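Long-range contacts in haloacid dehalogenase (Pseudomonas aeruginosa, PDB 3UMC), which probably hydrolyses the carbon-halogen bond of L-2-haloacids, as a dehalogenase of the haloacid dehalogenase-like hydrolase superfamily: residues A[23-28]-A[136-141]; A[129-134]-A[245-250]. All coordinates share one frame; numbering follows the deposited sequence.

Contact 1 joins two neighbouring strands of the parallel sheet, whereas contact 2 sets helix 125-132 beside helix 243-251 on one face of that sheet. Their centres are about 11 Å apart, and Leu132 belongs to both neighbourhoods: its CD1 lies 4.0 Å from Phe27 CZ, while its CD2 turns to the C-terminal helix. Tyr136 OH similarly packs 3.7 Å from Leu250 CB. Contact 1 is a core contact built on five backbone hydrogen bonds. Contact 2 lies further from the chain centre and is smaller, 213 against 589 Å² of buried surface; no hydrogen bond crosses it, its leucines pack down on the sheet, and its partly exposed members, Ala131 and His247, lie farther out.

Contact 1: A[23-28]-A[136-141]; sequences RAILFD and YWLAAL
Phe27 meets Leu138 at its ring edge: Leu138 CD2 lies in the ring plane, 4.0 Å from Phe27 CE2, and Ala139 O also borders that edge. One ring face carries Ile25 CG2, 3.6 Å above the plane and displaced toward the rim. The Tyr136 ring has Arg23 C near its plane at the edge, while Ile25 CD1 approaches it obliquely, 3.9 Å from Tyr136 CD2. These groups flank two neighbouring parallel strands, 24-27 and 137-140, of the Rossmann-like sheet of the haloacid dehalogenase fold; their short axes approach to 4.7 Å, with 21° between their directions. The register rests on five bonds. Ile25 gives its N-H to Trp137 O, and Ile25 O accepts Ala139 N-H; Phe27 likewise gives to Ala139 O, Phe27 O accepts Leu141 N-H, and Trp137 N reaches Arg23 O at 3.0 Å. Helix 125-132 covers the face bearing Ile25, Phe27 and Leu138, chiefly through Leu132. On the reverse face Leu26 CD2 sits 4.0 Å from Ala139 CB. Leu141, with CG anti to its own N (chi1 -164°), sends CD2 to 4.1 Å from Leu26 CD1, and helix 176-186 packs against this leucine. The Trp137 side chain meets strand 24-27 mainly through CB, 4.0 Å from Ala24 CB; its indole points off from that strand, and the residue packs on Asp151 of the second subunit. Both strands end on the sheet's C-terminal side, where this superfamily places its active site. There Lys173 NZ ties the two ends together, by a salt bridge with Asp28 OD1 and a hydrogen bond with Leu141 O.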
# COMPACT_ATOMS: atom_id res chain seq x y z
N ARG A 23 -15.93 6.18 -1.06
CA ARG A 23 -14.64 6.86 -1.05
C ARG A 23 -13.45 6.09 -1.61
O ARG A 23 -12.40 6.69 -1.91
CB ARG A 23 -14.31 7.27 0.37
CG ARG A 23 -15.26 8.46 0.84
CD ARG A 23 -15.23 8.77 2.36
NE ARG A 23 -16.53 9.21 2.82
CZ ARG A 23 -17.08 10.42 2.60
NH1 ARG A 23 -16.44 11.38 1.88
NH2 ARG A 23 -18.29 10.68 3.10
N ALA A 24 -13.59 4.76 -1.70
CA ALA A 24 -12.50 3.92 -2.13
C ALA A 24 -13.02 2.84 -3.06
O ALA A 24 -14.12 2.34 -2.89
CB ALA A 24 -11.82 3.28 -0.91
N ILE A 25 -12.21 2.47 -4.04
CA ILE A 25 -12.52 1.39 -4.91
C ILE A 25 -11.40 0.42 -4.75
O ILE A 25 -10.20 0.72 -4.99
CB ILE A 25 -12.60 1.81 -6.40
CG1 ILE A 25 -13.58 2.94 -6.61
CG2 ILE A 25 -13.09 0.68 -7.25
CD1 ILE A 25 -13.61 3.47 -8.01
N LEU A 26 -11.79 -0.79 -4.39
CA LEU A 26 -10.89 -1.91 -4.36
C LEU A 26 -11.02 -2.62 -5.71
O LEU A 26 -12.10 -2.78 -6.25
CB LEU A 26 -11.35 -2.89 -3.27
CG LEU A 26 -11.43 -2.44 -1.82
CD1 LEU A 26 -12.12 -3.56 -0.94
CD2 LEU A 26 -10.08 -2.16 -1.32
N PHE A 27 -9.93 -3.12 -6.20
CA PHE A 27 -9.93 -3.83 -7.42
C PHE A 27 -9.30 -5.20 -7.28
O PHE A 27 -8.21 -5.33 -6.84
CB PHE A 27 -9.02 -3.10 -8.44
CG PHE A 27 -9.55 -1.83 -8.92
CD1 PHE A 27 -10.26 -1.76 -10.09
CD2 PHE A 27 -9.31 -0.67 -8.22
CE1 PHE A 27 -10.70 -0.61 -10.56
CE2 PHE A 27 -9.78 0.54 -8.71
CZ PHE A 27 -10.45 0.57 -9.86
N ASP A 28 -9.97 -6.19 -7.83
CA ASP A 28 -9.32 -7.43 -8.25
C ASP A 28 -8.31 -7.14 -9.37
O ASP A 28 -8.50 -6.19 -10.10
CB ASP A 28 -10.42 -8.41 -8.72
CG ASP A 28 -9.84 -9.71 -9.24
OD1 ASP A 28 -9.19 -10.40 -8.46
OD2 ASP A 28 -9.98 -9.99 -10.46
N TYR A 136 -11.37 8.98 -5.94
CA TYR A 136 -11.44 7.76 -5.11
C TYR A 136 -10.09 7.25 -4.84
O TYR A 136 -9.16 7.42 -5.66
CB TYR A 136 -12.21 6.63 -5.80
CG TYR A 136 -13.56 7.03 -6.30
CD1 TYR A 136 -14.63 7.16 -5.43
CD2 TYR A 136 -13.76 7.35 -7.65
CE1 TYR A 136 -15.87 7.57 -5.87
CE2 TYR A 136 -14.99 7.75 -8.11
CZ TYR A 136 -16.03 7.89 -7.20
OH TYR A 136 -17.24 8.29 -7.63
N TRP A 137 -9.92 6.71 -3.65
CA TRP A 137 -8.74 5.97 -3.36
C TRP A 137 -8.83 4.69 -4.18
O TRP A 137 -9.89 4.05 -4.25
CB TRP A 137 -8.67 5.55 -1.87
CG TRP A 137 -8.36 6.66 -0.93
CD1 TRP A 137 -7.82 7.87 -1.23
CD2 TRP A 137 -8.54 6.64 0.49
NE1 TRP A 137 -7.65 8.61 -0.08
CE2 TRP A 137 -8.10 7.87 0.98
CE3 TRP A 137 -8.98 5.68 1.39
CZ2 TRP A 137 -8.13 8.19 2.34
CZ3 TRP A 137 -9.04 6.01 2.73
CH2 TRP A 137 -8.61 7.25 3.19
N LEU A 138 -7.72 4.27 -4.69
CA LEU A 138 -7.65 3.01 -5.44
C LEU A 138 -6.77 2.04 -4.73
O LEU A 138 -5.61 2.35 -4.40
CB LEU A 138 -7.10 3.22 -6.87
CG LEU A 138 -7.65 4.36 -7.72
CD1 LEU A 138 -7.05 4.37 -9.15
CD2 LEU A 138 -9.22 4.36 -7.73
N ALA A 139 -7.29 0.83 -4.50
CA ALA A 139 -6.46 -0.20 -3.86
C ALA A 139 -6.64 -1.57 -4.49
O ALA A 139 -7.72 -1.93 -4.89
CB ALA A 139 -6.76 -0.23 -2.33
N ALA A 140 -5.54 -2.30 -4.62
CA ALA A 140 -5.53 -3.64 -5.09
C ALA A 140 -6.09 -4.52 -4.01
O ALA A 140 -5.70 -4.41 -2.85
CB ALA A 140 -4.03 -4.11 -5.46
N LEU A 141 -6.94 -5.47 -4.40
CA LEU A 141 -7.40 -6.53 -3.50
C LEU A 141 -7.16 -7.85 -4.16
O LEU A 141 -8.02 -8.36 -4.82
CB LEU A 141 -8.88 -6.35 -3.17
CG LEU A 141 -9.43 -7.14 -1.97
CD1 LEU A 141 -9.11 -6.40 -0.62
CD2 LEU A 141 -10.93 -7.27 -2.19

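Contact 2: A[129-134]-A[245-250]; sequences MHALKA and DLHRQL
The helical layer over one face of the haloacid dehalogenase-fold sheet is joined here, where helix 125-132, leading toward strand 137-140, meets the C-terminal helix 243-251. Ala131 CB rests over one face of the His247 imidazole in a CH-pi contact, 3.9 Å from the ring centroid and 20° off the normal. Ala131 CB is offset toward the rim, with His247 ND1 its nearest ring atom at 3.7 Å; Ala131 O lies 3.7 Å from His247 NE2 without a hydrogen bond. A trans chi1 (180°) extends the His247 ring toward helix 125-132. Leu132 comes from another direction: CD2 lies near the plane at the imidazole edge and 3.7 Å from His247 CB, as the side chains run past one another in opposite senses. Leu132 CD2 also reaches Leu250 CD1 at 3.8 Å, and Leu132 CD1 approaches Leu246 CD2 more loosely, at 4.3 Å. Leu246 and Leu250 rest on Leu238 of strand 238-240 and Leu132 on Ile25, Phe27 and Leu138, so the leucine cluster joins both helices to the sheet. Polar side chains pair away from the interface: Arg248 NH2 makes a salt bridge to Asp245 OD1 at 2.9 Å, and Gln249 NE2 donates to Ile239 O. With no hydrogen bond between the segments, nothing imposes a donor-acceptor direction, and the fit of alanine methyl, leucine branches and one imidazole is probably one of shape and apolar packing.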
# COMPACT_ATOMS: atom_id res chain seq x y z
N MSE A 129 -7.93 3.88 -14.54
CA MSE A 129 -7.46 4.04 -13.16
C MSE A 129 -7.08 5.53 -12.90
O MSE A 129 -7.43 6.09 -11.84
CB MSE A 129 -6.32 3.08 -12.86
CG MSE A 129 -6.76 1.63 -12.65
SE MSE A 129 -5.26 0.54 -12.25
CE MSE A 129 -5.06 0.98 -10.31
N HIS A 130 -6.40 6.16 -13.88
CA HIS A 130 -6.01 7.55 -13.76
C HIS A 130 -7.16 8.41 -13.71
O HIS A 130 -7.09 9.42 -13.02
CB HIS A 130 -5.05 8.01 -14.86
CG HIS A 130 -3.65 7.61 -14.60
ND1 HIS A 130 -2.96 8.06 -13.50
CD2 HIS A 130 -2.85 6.70 -15.20
CE1 HIS A 130 -1.76 7.51 -13.49
NE2 HIS A 130 -1.68 6.67 -14.50
N ALA A 131 -8.25 8.07 -14.41
CA ALA A 131 -9.47 8.84 -14.25
C ALA A 131 -10.12 8.70 -12.83
O ALA A 131 -10.56 9.69 -12.22
CB ALA A 131 -10.51 8.43 -15.34
N LEU A 132 -10.28 7.48 -12.37
CA LEU A 132 -10.94 7.20 -11.11
C LEU A 132 -10.16 7.75 -9.94
O LEU A 132 -10.76 8.07 -8.92
CB LEU A 132 -11.15 5.69 -10.94
CG LEU A 132 -12.08 5.04 -11.93
CD1 LEU A 132 -11.83 3.52 -12.10
CD2 LEU A 132 -13.54 5.35 -11.57
N LYS A 133 -8.84 7.89 -10.04
CA LYS A 133 -8.04 8.21 -8.87
C LYS A 133 -8.30 9.65 -8.34
O LYS A 133 -7.99 9.99 -7.16
CB LYS A 133 -6.54 8.00 -9.13
CG LYS A 133 -5.91 9.20 -9.78
CD LYS A 133 -4.43 9.01 -10.11
CE LYS A 133 -3.93 10.08 -11.17
NZ LYS A 133 -2.49 9.89 -11.47
N ALA A 134 -8.87 10.49 -9.21
CA ALA A 134 -9.13 11.85 -8.85
C ALA A 134 -10.18 11.88 -7.77
O ALA A 134 -10.13 12.70 -6.86
CB ALA A 134 -9.63 12.66 -10.12
N ASP A 245 -15.58 3.81 -18.73
CA ASP A 245 -17.04 3.77 -18.62
C ASP A 245 -17.52 3.68 -17.16
O ASP A 245 -18.53 4.27 -16.82
CB ASP A 245 -17.60 2.65 -19.48
CG ASP A 245 -19.13 2.61 -19.48
OD1 ASP A 245 -19.74 3.62 -19.91
OD2 ASP A 245 -19.71 1.57 -19.03
N LEU A 246 -16.77 3.00 -16.29
CA LEU A 246 -17.05 3.01 -14.83
C LEU A 246 -16.89 4.43 -14.31
O LEU A 246 -17.78 4.94 -13.62
CB LEU A 246 -16.14 2.03 -14.06
CG LEU A 246 -16.31 1.98 -12.53
CD1 LEU A 246 -17.74 1.60 -12.17
CD2 LEU A 246 -15.30 1.03 -11.86
N HIS A 247 -15.80 5.08 -14.66
CA HIS A 247 -15.65 6.48 -14.34
C HIS A 247 -16.80 7.38 -14.86
O HIS A 247 -17.34 8.17 -14.09
CB HIS A 247 -14.30 7.04 -14.76
CG HIS A 247 -14.15 8.49 -14.44
ND1 HIS A 247 -14.06 9.46 -15.42
CD2 HIS A 247 -14.07 9.15 -13.25
CE1 HIS A 247 -13.93 10.65 -14.84
NE2 HIS A 247 -13.92 10.48 -13.53
N ARG A 248 -17.17 7.25 -16.13
CA ARG A 248 -18.31 7.99 -16.67
C ARG A 248 -19.52 7.72 -15.79
O ARG A 248 -20.13 8.65 -15.35
CB ARG A 248 -18.62 7.58 -18.13
CG ARG A 248 -19.30 8.67 -18.97
CD ARG A 248 -20.10 8.15 -20.21
NE ARG A 248 -20.67 6.78 -20.12
CZ ARG A 248 -21.77 6.39 -19.45
NH1 ARG A 248 -22.46 7.25 -18.70
NH2 ARG A 248 -22.15 5.10 -19.50
N GLN A 249 -19.86 6.45 -15.53
CA GLN A 249 -21.10 6.18 -14.79
C GLN A 249 -21.05 6.72 -13.35
O GLN A 249 -22.05 7.19 -12.83
CB GLN A 249 -21.47 4.70 -14.74
CG GLN A 249 -21.87 4.11 -16.07
CD GLN A 249 -22.28 2.70 -15.96
OE1 GLN A 249 -23.18 2.37 -15.18
NE2 GLN A 249 -21.66 1.82 -16.74
N LEU A 250 -19.90 6.63 -12.73
CA LEU A 250 -19.70 7.18 -11.41
C LEU A 250 -19.81 8.70 -11.33
O LEU A 250 -20.33 9.18 -10.35
CB LEU A 250 -18.34 6.74 -10.84
CG LEU A 250 -18.33 5.35 -10.17
CD1 LEU A 250 -16.89 4.99 -9.79
CD2 LEU A 250 -19.25 5.23 -8.87